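Local coordinates for Cry23AA1 (Bacillus thuringiensis, PDB 4RHZ), which binds zinc and is one half of a binary crystal toxin with Cry37Aa1, probably forming membrane pores as other aerolysin-family beta toxins do, at residues A[145-156]-A[225-236]. Sequence-based numbering, arbitrary orientation.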
loop_
_atom_site.group_PDB
_atom_site.type_symbol
_atom_site.label_atom_id
_atom_site.label_comp_id
_atom_site.label_asym_id
_atom_site.label_seq_id
_atom_site.Cartn_x
_atom_site.Cartn_y
_atom_site.Cartn_z
ATOM N N LYS A 145 15.883 -20.706 33.133
ATOM C CA LYS A 145 15.758 -19.412 33.806
ATOM C C LYS A 145 15.581 -18.258 32.772
ATOM O O LYS A 145 16.192 -17.218 32.885
ATOM C CB LYS A 145 16.990 -19.141 34.738
ATOM C CG LYS A 145 17.296 -20.260 35.767
ATOM C CD LYS A 145 16.185 -20.452 36.773
ATOM C CE LYS A 145 16.470 -21.661 37.688
ATOM N NZ LYS A 145 15.297 -21.795 38.642
ATOM N N THR A 146 14.765 -18.459 31.753
ATOM C CA THR A 146 14.587 -17.442 30.721
ATOM C C THR A 146 13.134 -17.464 30.322
ATOM O O THR A 146 12.473 -18.515 30.341
ATOM C CB THR A 146 15.470 -17.761 29.510
ATOM O OG1 THR A 146 16.829 -17.794 29.957
ATOM C CG2 THR A 146 15.343 -16.727 28.417
ATOM N N TYR A 147 12.609 -16.300 29.982
ATOM C CA TYR A 147 11.336 -16.317 29.317
ATOM C C TYR A 147 11.475 -15.820 27.890
ATOM O O TYR A 147 12.480 -15.190 27.491
ATOM C CB TYR A 147 10.314 -15.578 30.102
ATOM C CG TYR A 147 10.502 -14.087 30.170
ATOM C CD1 TYR A 147 9.790 -13.222 29.295
ATOM C CD2 TYR A 147 11.333 -13.518 31.151
ATOM C CE1 TYR A 147 9.910 -11.841 29.376
ATOM C CE2 TYR A 147 11.478 -12.161 31.248
ATOM C CZ TYR A 147 10.762 -11.320 30.350
ATOM O OH TYR A 147 10.934 -9.977 30.491
ATOM N N VAL A 148 10.457 -16.144 27.120
ATOM C CA VAL A 148 10.409 -15.815 25.737
ATOM C C VAL A 148 9.073 -15.047 25.529
ATOM O O VAL A 148 8.018 -15.376 26.142
ATOM C CB VAL A 148 10.615 -17.124 24.977
ATOM C CG1 VAL A 148 9.508 -17.530 24.176
ATOM C CG2 VAL A 148 11.946 -17.161 24.270
ATOM N N GLU A 149 9.140 -13.976 24.753
ATOM C CA GLU A 149 7.924 -13.330 24.246
ATOM C C GLU A 149 7.930 -13.568 22.746
ATOM O O GLU A 149 8.874 -13.089 22.062
ATOM C CB GLU A 149 7.938 -11.823 24.523
ATOM C CG GLU A 149 7.254 -11.437 25.843
ATOM C CD GLU A 149 7.614 -10.040 26.369
ATOM O OE1 GLU A 149 8.187 -9.231 25.618
ATOM O OE2 GLU A 149 7.350 -9.749 27.556
ATOM N N ALA A 150 6.940 -14.326 22.252
ATOM C CA ALA A 150 6.845 -14.574 20.819
ATOM C C ALA A 150 5.674 -13.683 20.364
ATOM O O ALA A 150 4.502 -13.876 20.804
ATOM C CB ALA A 150 6.595 -16.075 20.471
ATOM N N ALA A 151 6.008 -12.660 19.590
ATOM C CA ALA A 151 4.964 -11.694 19.095
ATOM C C ALA A 151 4.627 -12.041 17.628
ATOM O O ALA A 151 5.504 -12.257 16.814
ATOM C CB ALA A 151 5.474 -10.233 19.230
ATOM N N TYR A 152 3.351 -12.088 17.306
ATOM C CA TYR A 152 2.919 -12.354 15.922
ATOM C C TYR A 152 2.754 -11.022 15.186
ATOM O O TYR A 152 2.008 -10.131 15.633
ATOM C CB TYR A 152 1.574 -13.119 15.994
ATOM C CG TYR A 152 1.141 -13.774 14.718
ATOM C CD1 TYR A 152 2.067 -14.435 13.909
ATOM C CD2 TYR A 152 -0.210 -13.829 14.370
ATOM C CE1 TYR A 152 1.659 -15.091 12.772
ATOM C CE2 TYR A 152 -0.617 -14.461 13.199
ATOM C CZ TYR A 152 0.294 -15.079 12.441
ATOM O OH TYR A 152 -0.106 -15.752 11.344
ATOM N N ILE A 153 3.495 -10.875 14.091
ATOM C CA ILE A 153 3.571 -9.629 13.334
ATOM C C ILE A 153 2.915 -9.873 11.957
ATOM O O ILE A 153 3.276 -10.860 11.275
ATOM C CB ILE A 153 5.045 -9.212 12.976
ATOM C CG1 ILE A 153 5.932 -8.724 14.165
ATOM C CG2 ILE A 153 5.045 -8.068 12.017
ATOM C CD1 ILE A 153 5.230 -8.510 15.428
ATOM N N ILE A 154 1.979 -9.000 11.540
ATOM C CA ILE A 154 1.443 -9.046 10.164
ATOM C C ILE A 154 1.938 -7.802 9.397
ATOM O O ILE A 154 1.792 -6.661 9.875
ATOM C CB ILE A 154 -0.090 -9.264 10.167
ATOM C CG1 ILE A 154 -0.594 -9.870 8.843
ATOM C CG2 ILE A 154 -0.832 -8.003 10.505
ATOM C CD1 ILE A 154 -0.251 -9.089 7.644
ATOM N N GLN A 155 2.582 -8.031 8.271
ATOM C CA GLN A 155 3.108 -6.983 7.482
ATOM C C GLN A 155 2.065 -6.582 6.389
ATOM O O GLN A 155 1.824 -7.329 5.457
ATOM C CB GLN A 155 4.433 -7.405 6.864
ATOM C CG GLN A 155 5.074 -6.345 6.099
ATOM C CD GLN A 155 6.456 -6.691 5.677
ATOM O OE1 GLN A 155 6.729 -6.890 4.486
ATOM N NE2 GLN A 155 7.374 -6.784 6.664
ATOM N N ASN A 156 1.493 -5.398 6.554
ATOM C CA ASN A 156 0.485 -4.811 5.674
ATOM C C ASN A 156 1.029 -3.941 4.592
ATOM O O ASN A 156 1.950 -3.155 4.838
ATOM C CB ASN A 156 -0.485 -3.977 6.486
ATOM C CG ASN A 156 -1.776 -4.666 6.621
ATOM O OD1 ASN A 156 -1.947 -5.579 7.492
ATOM N ND2 ASN A 156 -2.729 -4.327 5.688
ATOM N N LEU A 225 0.766 -8.815 3.631
ATOM C CA LEU A 225 1.725 -9.349 2.709
ATOM C C LEU A 225 2.470 -10.560 3.219
ATOM O O LEU A 225 2.849 -11.414 2.418
ATOM C CB LEU A 225 2.755 -8.316 2.352
ATOM C CG LEU A 225 2.270 -6.969 1.841
ATOM C CD1 LEU A 225 3.489 -6.039 1.901
ATOM C CD2 LEU A 225 1.741 -7.113 0.355
ATOM N N ARG A 226 2.741 -10.587 4.533
ATOM C CA ARG A 226 3.467 -11.675 5.188
ATOM C C ARG A 226 3.354 -11.578 6.689
ATOM O O ARG A 226 3.031 -10.483 7.233
ATOM C CB ARG A 226 4.906 -11.754 4.784
ATOM C CG ARG A 226 5.561 -10.443 4.707
ATOM C CD ARG A 226 6.889 -10.590 5.221
ATOM N NE ARG A 226 7.901 -10.405 4.235
ATOM C CZ ARG A 226 9.033 -11.125 4.173
ATOM N NH1 ARG A 226 9.279 -12.127 5.036
ATOM N NH2 ARG A 226 9.922 -10.842 3.222
ATOM N N SER A 227 3.523 -12.744 7.330
ATOM C CA SER A 227 3.468 -12.902 8.776
ATOM C C SER A 227 4.916 -13.175 9.226
ATOM O O SER A 227 5.742 -13.724 8.469
ATOM C CB SER A 227 2.508 -14.030 9.182
ATOM O OG SER A 227 3.008 -15.295 8.683
ATOM N N ILE A 228 5.242 -12.693 10.416
ATOM C CA ILE A 228 6.537 -12.896 11.015
ATOM C C ILE A 228 6.274 -13.274 12.514
ATOM O O ILE A 228 5.303 -12.773 13.145
ATOM C CB ILE A 228 7.345 -11.605 10.929
ATOM C CG1 ILE A 228 7.774 -11.341 9.501
ATOM C CG2 ILE A 228 8.635 -11.685 11.784
ATOM C CD1 ILE A 228 8.297 -9.915 9.281
ATOM N N ILE A 229 7.089 -14.184 13.062
ATOM C CA ILE A 229 7.061 -14.485 14.511
ATOM C C ILE A 229 8.292 -13.869 15.101
ATOM O O ILE A 229 9.416 -14.198 14.709
ATOM C CB ILE A 229 7.018 -15.967 14.773
ATOM C CG1 ILE A 229 5.635 -16.491 14.320
ATOM C CG2 ILE A 229 7.220 -16.229 16.264
ATOM C CD1 ILE A 229 5.541 -17.973 14.223
ATOM N N GLN A 230 8.111 -12.920 15.998
ATOM C CA GLN A 230 9.240 -12.179 16.457
ATOM C C GLN A 230 9.514 -12.635 17.899
ATOM O O GLN A 230 8.651 -12.501 18.785
ATOM C CB GLN A 230 8.880 -10.666 16.416
ATOM C CG GLN A 230 9.804 -9.751 17.171
ATOM C CD GLN A 230 9.206 -8.369 17.411
ATOM O OE1 GLN A 230 9.052 -7.595 16.451
ATOM N NE2 GLN A 230 8.947 -8.016 18.687
ATOM N N VAL A 231 10.711 -13.160 18.139
ATOM C CA VAL A 231 10.975 -13.831 19.446
ATOM C C VAL A 231 12.018 -13.103 20.229
ATOM O O VAL A 231 13.178 -12.936 19.771
ATOM C CB VAL A 231 11.390 -15.297 19.266
ATOM C CG1 VAL A 231 11.637 -15.973 20.680
ATOM C CG2 VAL A 231 10.263 -16.096 18.518
ATOM N N THR A 232 11.612 -12.679 21.423
ATOM C CA THR A 232 12.554 -12.104 22.399
ATOM C C THR A 232 12.833 -13.012 23.619
ATOM O O THR A 232 11.894 -13.411 24.325
ATOM C CB THR A 232 12.035 -10.701 22.907
ATOM O OG1 THR A 232 11.889 -9.826 21.757
ATOM C CG2 THR A 232 13.027 -10.084 23.786
ATOM N N GLU A 233 14.108 -13.323 23.885
ATOM C CA GLU A 233 14.442 -14.090 25.128
ATOM C C GLU A 233 15.005 -13.126 26.115
ATOM O O GLU A 233 15.864 -12.372 25.764
ATOM C CB GLU A 233 15.544 -15.124 24.920
ATOM C CG GLU A 233 15.409 -16.002 23.764
ATOM C CD GLU A 233 16.546 -17.087 23.637
ATOM O OE1 GLU A 233 17.530 -17.141 24.466
ATOM O OE2 GLU A 233 16.435 -17.886 22.686
ATOM N N TYR A 234 14.526 -13.179 27.339
ATOM C CA TYR A 234 15.060 -12.373 28.376
ATOM C C TYR A 234 15.255 -13.198 29.650
ATOM O O TYR A 234 14.488 -14.106 29.970
ATOM C CB TYR A 234 14.176 -11.189 28.671
ATOM C CG TYR A 234 14.974 -10.046 29.236
ATOM C CD1 TYR A 234 15.666 -9.166 28.383
ATOM C CD2 TYR A 234 15.050 -9.834 30.617
ATOM C CE1 TYR A 234 16.398 -8.094 28.894
ATOM C CE2 TYR A 234 15.786 -8.769 31.134
ATOM C CZ TYR A 234 16.464 -7.914 30.262
ATOM O OH TYR A 234 17.182 -6.867 30.749
ATOM N N PRO A 235 16.349 -12.924 30.361
ATOM C CA PRO A 235 16.640 -13.653 31.644
ATOM C C PRO A 235 15.572 -13.466 32.691
ATOM O O PRO A 235 15.047 -12.360 32.853
ATOM C CB PRO A 235 17.925 -12.989 32.144
ATOM C CG PRO A 235 18.428 -12.067 30.966
ATOM C CD PRO A 235 17.597 -12.427 29.741
ATOM N N LEU A 236 15.193 -14.548 33.366
ATOM C CA LEU A 236 14.409 -14.393 34.594
ATOM C C LEU A 236 15.261 -13.935 35.805
ATOM O O LEU A 236 16.451 -14.222 35.882
ATOM C CB LEU A 236 13.653 -15.669 34.907
ATOM C CG LEU A 236 12.403 -15.819 34.044
ATOM C CD1 LEU A 236 11.946 -17.288 34.096
ATOM C CD2 LEU A 236 11.287 -14.784 34.507
HETATM O O HOH W 1 9.137 -7.705 3.336
#
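Ala-151 and Gln-230 form the central hydrogen-bonded pair of two antiparallel strands whose axes approach to 4.5 Å: Ala-151 N reaches Gln-230 O at 2.8 Å, and the return bond from Gln-230 N is equally straight (N-H...O 173°). On the face carrying Val-148, Tyr-152 and Ile-229, Val-148 CG2 meets Val-231 CG1 at 3.8 Å, and Tyr-152, its CG anti to the backbone N (chi1 -166°), swings its ring obliquely past Ile-229 CG1 until OH lies 3.8 Å from Ser-227 CB. Both hydroxyls, Tyr-152 OH and Ser-227 OG, bond to Asp-136, so their buried polar ends are satisfied. The other face carries Ile-153 and Ile-228, CB to CB 3.9 Å, and Gln-230, whose amide bonds to Lys-97 and Cys-99 of the Cry37AA1 chain. Close packing resumes at Tyr-147: Leu-236 CD2 approaches its CD2 to 3.6 Å, and Tyr-234 CB sits over one ring face, 28° off the normal, a CH-pi contact.

Looser are the partly exposed Glu-149 and Thr-232, joined mainly through their backbones, and Arg-226, whose NE donates weakly to a water that also bonds Gln-155 OE1 (2.8 Å); Gln-155 NE2 holds Asn-51 OD1. There Leu-225 and Arg-226 both face Gln-155, a classic beta bulge.

Within the elongated aerolysin-type sheet, strand 50-61 flanks 146-156 and strand 246-254 flanks 225-235, while strand 126-142 covers the Tyr-152 and Ile-229 face.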